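Local coordinates for protein beta-L-arabinobiosidase (Bacteroides thetaiotaomicron, PDB 5MQR) that probably acts as a glycoside hydrolase in the bacterial breakdown of complex plant pectin, with beta-L-arabinobiosidase as its assigned activity, at residues 734-739 with 772-777; 688-693 with 728-733. One frame throughout, in Å; residues are numbered along the deposited sequence.

Contact 1: 734-739 with 772-777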
loop_
_atom_site.group_PDB
_atom_site.type_symbol
_atom_site.label_atom_id
_atom_site.label_comp_id
_atom_site.label_asym_id
_atom_site.label_seq_id
_atom_site.Cartn_x
_atom_site.Cartn_y
_atom_site.Cartn_z
ATOM N N THR A 734 39.854 -5.061 5.512
ATOM C CA THR A 734 40.989 -4.334 4.953
ATOM C C THR A 734 41.679 -3.447 6.015
ATOM O O THR A 734 42.905 -3.454 6.116
ATOM C CB THR A 734 40.529 -3.500 3.751
ATOM O OG1 THR A 734 40.167 -4.379 2.676
ATOM C CG2 THR A 734 41.605 -2.547 3.293
ATOM N N TRP A 735 40.888 -2.706 6.801
ATOM C CA TRP A 735 41.431 -1.904 7.900
ATOM C C TRP A 735 42.152 -2.758 8.932
ATOM O O TRP A 735 43.232 -2.366 9.381
ATOM C CB TRP A 735 40.361 -1.044 8.607
ATOM C CG TRP A 735 40.089 0.242 7.946
ATOM C CD1 TRP A 735 38.936 0.609 7.324
ATOM C CD2 TRP A 735 40.988 1.346 7.813
ATOM N NE1 TRP A 735 39.054 1.875 6.816
ATOM C CE2 TRP A 735 40.314 2.346 7.088
ATOM C CE3 TRP A 735 42.292 1.587 8.235
ATOM C CZ2 TRP A 735 40.902 3.578 6.791
ATOM C CZ3 TRP A 735 42.878 2.804 7.929
ATOM C CH2 TRP A 735 42.176 3.787 7.233
ATOM N N TYR A 736 41.580 -3.904 9.297
ATOM C CA TYR A 736 42.098 -4.677 10.450
ATOM C C TYR A 736 43.080 -5.794 10.092
ATOM O O TYR A 736 43.854 -6.231 10.947
ATOM C CB TYR A 736 40.950 -5.224 11.299
ATOM C CG TYR A 736 40.245 -4.135 12.071
ATOM C CD1 TYR A 736 39.171 -3.441 11.519
ATOM C CD2 TYR A 736 40.660 -3.782 13.356
ATOM C CE1 TYR A 736 38.526 -2.426 12.224
ATOM C CE2 TYR A 736 40.026 -2.767 14.062
ATOM C CZ TYR A 736 38.952 -2.100 13.499
ATOM O OH TYR A 736 38.324 -1.104 14.190
ATOM N N ARG A 737 43.035 -6.262 8.848
ATOM C CA ARG A 737 43.876 -7.373 8.411
ATOM C C ARG A 737 44.599 -7.118 7.097
ATOM O O ARG A 737 45.263 -8.003 6.583
ATOM C CB ARG A 737 43.010 -8.622 8.288
ATOM C CG ARG A 737 42.429 -9.058 9.623
ATOM C CD ARG A 737 41.161 -9.843 9.452
ATOM N NE ARG A 737 40.505 -10.058 10.738
ATOM C CZ ARG A 737 39.473 -10.875 10.941
ATOM N NH1 ARG A 737 38.942 -11.561 9.941
ATOM N NH2 ARG A 737 38.971 -11.004 12.164
ATOM N N GLY A 738 44.517 -5.906 6.570
ATOM C CA GLY A 738 45.007 -5.653 5.227
ATOM C C GLY A 738 46.457 -5.245 5.146
ATOM O O GLY A 738 46.913 -4.915 4.070
ATOM N N ASN A 739 47.170 -5.249 6.268
ATOM C CA ASN A 739 48.578 -4.860 6.337
ATOM C C ASN A 739 49.408 -6.076 6.799
ATOM O O ASN A 739 49.700 -6.225 7.990
ATOM C CB ASN A 739 48.719 -3.668 7.295
ATOM C CG ASN A 739 50.167 -3.277 7.565
ATOM O OD1 ASN A 739 51.051 -3.492 6.744
ATOM N ND2 ASN A 739 50.404 -2.685 8.725
ATOM N N LEU A 772 31.453 -11.906 15.730
ATOM C CA LEU A 772 32.236 -12.748 16.665
ATOM C C LEU A 772 33.693 -12.878 16.220
ATOM O O LEU A 772 34.622 -12.783 17.050
ATOM C CB LEU A 772 31.614 -14.139 16.840
ATOM C CG LEU A 772 30.227 -14.221 17.526
ATOM C CD1 LEU A 772 29.622 -15.624 17.467
ATOM C CD2 LEU A 772 30.306 -13.770 18.974
ATOM N N ASP A 773 33.890 -13.046 14.910
ATOM C CA ASP A 773 35.234 -13.148 14.323
ATOM C C ASP A 773 36.076 -11.851 14.397
ATOM O O ASP A 773 37.288 -11.922 14.325
ATOM C CB ASP A 773 35.131 -13.653 12.870
ATOM C CG ASP A 773 36.478 -13.738 12.172
ATOM O OD1 ASP A 773 37.242 -14.702 12.415
ATOM O OD2 ASP A 773 36.769 -12.803 11.394
HETATM N N MSE A 774 35.429 -10.692 14.529
HETATM C CA MSE A 774 36.106 -9.376 14.643
HETATM C C MSE A 774 36.450 -8.955 16.067
HETATM O O MSE A 774 37.144 -7.960 16.270
HETATM C CB MSE A 774 35.223 -8.275 14.012
HETATM C CG MSE A 774 35.496 -8.090 12.521
HETATM SE SE MSE A 774 37.332 -7.494 12.153
HETATM C CE MSE A 774 37.282 -5.761 13.106
ATOM N N THR A 775 35.965 -9.714 17.052
ATOM C CA THR A 775 36.079 -9.379 18.483
ATOM C C THR A 775 37.546 -9.191 18.946
ATOM O O THR A 775 37.865 -8.163 19.543
ATOM C CB THR A 775 35.254 -10.415 19.317
ATOM O OG1 THR A 775 33.866 -10.025 19.286
ATOM C CG2 THR A 775 35.686 -10.541 20.706
ATOM N N LYS A 776 38.423 -10.147 18.652
ATOM C CA LYS A 776 39.830 -10.031 19.041
ATOM C C LYS A 776 40.510 -8.811 18.437
ATOM O O LYS A 776 41.226 -8.111 19.139
ATOM C CB LYS A 776 40.623 -11.285 18.666
ATOM C CG LYS A 776 40.245 -12.491 19.503
ATOM C CD LYS A 776 41.197 -13.665 19.266
ATOM C CE LYS A 776 40.539 -15.002 19.591
ATOM N NZ LYS A 776 41.555 -15.961 20.123
ATOM N N ASP A 777 40.238 -8.558 17.156
ATOM C CA ASP A 777 40.785 -7.408 16.441
ATOM C C ASP A 777 40.391 -6.103 17.114
ATOM O O ASP A 777 41.216 -5.180 17.201
ATOM C CB ASP A 777 40.308 -7.339 14.995
ATOM C CG ASP A 777 40.606 -8.590 14.212
ATOM O OD1 ASP A 777 39.903 -9.620 14.458
ATOM O OD2 ASP A 777 41.508 -8.537 13.338
#
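Y736 and D777 mark the closest backbone approach, with their CA atoms 6.7 Å apart. The first segment is the C-terminal part of helix 726-737 and the loop after it. The second is a turn of helix 768-788 that is kinked, because the N atoms of K776 and D777 lack bonds to the turn before. R737 carries the contact. CG lies beside the backbone N (chi1 -64°) and the chain runs extended to NE, which brings the guanidinium between two aspartates. It grips D777 side-on: R737 NH2 to D777 OD1 is 2.8 Å and R737 NE to D777 OD2 is 3.2 Å. Both bonds are nearly straight, but they meet the carboxylate from above its plane. D773 is held end-on, through OD2 alone, 2.9 Å from R737 NH1 and also bonded by NH2. Its carboxylate stands nearly perpendicular to the guanidinium. NH2 makes a further weak bond to D773 O, a carbonyl that the kink leaves without the helical bond from D777 N. With an alanine in place of R737, the neighbouring carboxylates of D773 and D777 are likely to be left without the positive charge they share. The selenomethionine M774 is bent at chi2 and chi3, with SE over one guanidinium face, 3.9 Å from R737 NH2. Its CE lies over the Y736 ring, 3.5 Å from the centroid, a CH-pi contact within a Met-aromatic pair. Y736 OH bonds E781, farther along helix 768-788. The contact thus joins two helices of the glycoside hydrolase domain, and M774 also packs on I732 and H733 of helix 726-737.

Contact 2: 688-693 with 728-733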
loop_
_atom_site.group_PDB
_atom_site.type_symbol
_atom_site.label_atom_id
_atom_site.label_comp_id
_atom_site.label_asym_id
_atom_site.label_seq_id
_atom_site.Cartn_x
_atom_site.Cartn_y
_atom_site.Cartn_z
ATOM N N VAL A 688 43.998 -6.634 -1.213
ATOM C CA VAL A 688 43.390 -7.400 -0.116
ATOM C C VAL A 688 41.860 -7.324 -0.035
ATOM O O VAL A 688 41.269 -7.732 0.951
ATOM C CB VAL A 688 44.016 -7.010 1.232
ATOM C CG1 VAL A 688 45.501 -7.357 1.203
ATOM C CG2 VAL A 688 43.782 -5.529 1.561
ATOM N N GLY A 689 41.216 -6.841 -1.087
ATOM C CA GLY A 689 39.770 -6.658 -1.099
ATOM C C GLY A 689 39.400 -5.186 -1.047
ATOM O O GLY A 689 40.257 -4.310 -1.074
ATOM N N TYR A 690 38.099 -4.927 -0.974
ATOM C CA TYR A 690 37.592 -3.571 -1.021
ATOM C C TYR A 690 38.042 -2.741 0.171
ATOM O O TYR A 690 38.123 -3.248 1.292
ATOM C CB TYR A 690 36.068 -3.550 -1.093
ATOM C CG TYR A 690 35.439 -4.148 -2.346
ATOM C CD1 TYR A 690 35.634 -3.559 -3.608
ATOM C CD2 TYR A 690 34.586 -5.248 -2.265
ATOM C CE1 TYR A 690 35.006 -4.059 -4.742
ATOM C CE2 TYR A 690 33.978 -5.777 -3.408
ATOM C CZ TYR A 690 34.195 -5.172 -4.638
ATOM O OH TYR A 690 33.598 -5.678 -5.764
ATOM N N GLY A 691 38.366 -1.480 -0.125
ATOM C CA GLY A 691 38.647 -0.452 0.859
ATOM C C GLY A 691 37.618 0.646 0.694
ATOM O O GLY A 691 36.905 0.662 -0.320
HETATM N N MSE A 692 37.521 1.529 1.697
HETATM C CA MSE A 692 36.677 2.729 1.634
HETATM C C MSE A 692 37.492 3.970 1.916
HETATM O O MSE A 692 38.011 4.164 3.030
HETATM C CB MSE A 692 35.451 2.657 2.547
HETATM C CG MSE A 692 34.627 3.934 2.490
HETATM SE SE MSE A 692 32.766 3.598 3.049
HETATM C CE MSE A 692 31.983 2.851 1.390
ATOM N N THR A 693 37.561 4.839 0.907
ATOM C CA THR A 693 38.240 6.113 0.994
ATOM C C THR A 693 37.396 7.211 1.665
ATOM O O THR A 693 36.174 7.058 1.874
ATOM C CB THR A 693 38.634 6.594 -0.416
ATOM O OG1 THR A 693 37.477 6.577 -1.255
ATOM C CG2 THR A 693 39.698 5.674 -1.033
ATOM N N LEU A 728 31.120 -3.956 2.765
ATOM C CA LEU A 728 31.461 -3.593 4.126
ATOM C C LEU A 728 32.267 -4.699 4.872
ATOM O O LEU A 728 33.147 -4.391 5.684
ATOM C CB LEU A 728 30.210 -3.194 4.890
ATOM C CG LEU A 728 30.477 -2.539 6.247
ATOM C CD1 LEU A 728 31.482 -1.382 6.186
ATOM C CD2 LEU A 728 29.133 -2.074 6.777
ATOM N N ASP A 729 31.998 -5.969 4.574
ATOM C CA ASP A 729 32.814 -7.064 5.120
ATOM C C ASP A 729 34.308 -6.819 4.817
ATOM O O ASP A 729 35.150 -6.853 5.700
ATOM C CB ASP A 729 32.427 -8.405 4.493
ATOM C CG ASP A 729 31.156 -9.034 5.063
ATOM O OD1 ASP A 729 30.511 -8.576 6.031
ATOM O OD2 ASP A 729 30.814 -10.068 4.472
ATOM N N GLN A 730 34.591 -6.555 3.546
ATOM C CA GLN A 730 35.942 -6.346 3.041
ATOM C C GLN A 730 36.569 -5.036 3.511
ATOM O O GLN A 730 37.738 -5.026 3.907
ATOM C CB GLN A 730 35.963 -6.462 1.506
ATOM C CG GLN A 730 35.756 -7.903 1.041
ATOM C CD GLN A 730 35.822 -8.098 -0.461
ATOM O OE1 GLN A 730 36.637 -7.468 -1.167
ATOM N NE2 GLN A 730 34.973 -8.978 -0.967
ATOM N N ILE A 731 35.787 -3.953 3.483
ATOM C CA ILE A 731 36.224 -2.639 3.964
ATOM C C ILE A 731 36.759 -2.707 5.380
ATOM O O ILE A 731 37.821 -2.165 5.659
ATOM C CB ILE A 731 35.098 -1.584 3.884
ATOM C CG1 ILE A 731 34.870 -1.166 2.427
ATOM C CG2 ILE A 731 35.419 -0.343 4.706
ATOM C CD1 ILE A 731 33.466 -0.629 2.173
ATOM N N ILE A 732 36.001 -3.341 6.261
ATOM C CA ILE A 732 36.413 -3.576 7.634
ATOM C C ILE A 732 37.632 -4.507 7.687
ATOM O O ILE A 732 38.632 -4.165 8.333
ATOM C CB ILE A 732 35.234 -4.116 8.491
ATOM C CG1 ILE A 732 34.205 -2.998 8.674
ATOM C CG2 ILE A 732 35.698 -4.626 9.860
ATOM C CD1 ILE A 732 32.880 -3.482 9.187
ATOM N N HIS A 733 37.580 -5.655 7.014
ATOM C CA HIS A 733 38.727 -6.575 7.067
ATOM C C HIS A 733 39.995 -5.925 6.512
ATOM O O HIS A 733 41.067 -6.161 7.022
ATOM C CB HIS A 733 38.432 -7.913 6.385
ATOM C CG HIS A 733 37.468 -8.780 7.148
ATOM N ND1 HIS A 733 36.816 -9.856 6.575
ATOM C CD2 HIS A 733 37.017 -8.705 8.424
ATOM C CE1 HIS A 733 36.013 -10.409 7.468
ATOM N NE2 HIS A 733 36.123 -9.734 8.598
HETATM O O HOH W 1 39.658 -7.094 2.961
HETATM O O HOH W 2 38.977 0.007 4.148
#
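Y690 and G691 pass close to Q730 and I731, with the G691 and I731 CA atoms 4.5 Å apart. Segment 688-693 includes one arm of a small two-stranded antiparallel sheet, 683-684 with 691-692. It lies against one flank of helix 726-737, in the helical region consistent with a six-hairpin glycosidase.

One direct hydrogen bond crosses the contact. Y690 N donates to Q730 OE1 at 2.9 Å, with an N-H...O angle of 159°. The donor lies slightly out of the carbonyl plane. The Q730 chain runs extended beyond CG to bring its amide here. The planes of the amide and the Y690 ring are only 19° apart, but this is no stack: Q730 OE1 approaches the ring obliquely, 3.2 Å from Y690 CD2. G689 is also close to this oxygen. A beta carbon there would collide with OE1, and the backbone angles of G689 would jam it against the preceding carbonyl as well.

Two waters add indirect links. One donates to both V688 O and Q730 O. The other accepts from M692 N and donates to I731 O, 2.9 Å away. Each therefore ties a helix carbonyl to a backbone atom of the other segment.

The apolar part centres on I731. Its CG2 is anti to the backbone N and meets CB of the selenomethionine M692 at 3.7 Å. I731 CG1, on the other branch, lies 3.7 Å from G691 C, and CD1 also packs against M692 CB and CE. M692 also touches H715 and S719 of helix 712-719, while the Y690 ring meets that of Y727.

The last interaction is a CA-H...O contact: I731 CA lies 3.3 Å from Y690 O, with an angle of 134° at the hydrogen.

Contacts 1 and 2 follow one another along helix 726-737, with centres about 11 Å apart. Residues 728-733 pack on strand 691-692 and the loop before it, and the next residues reach helix 768-788. They touch directly. T734 OG1 lies 2.7 Å from Y690 O, a probable hydrogen bond. The same hydroxyl also has Q730 O as a partner, so its single proton must be shared or directed to one carbonyl at a time. The CE of M774 rests on I732 CG2 at 3.8 Å, so helix 768-788 meets this helix beyond contact 1 as well. G738 CA packs 3.9 Å from V688 CG2. None of the residues of the two contacts is a ligand of the calcium or sodium ions.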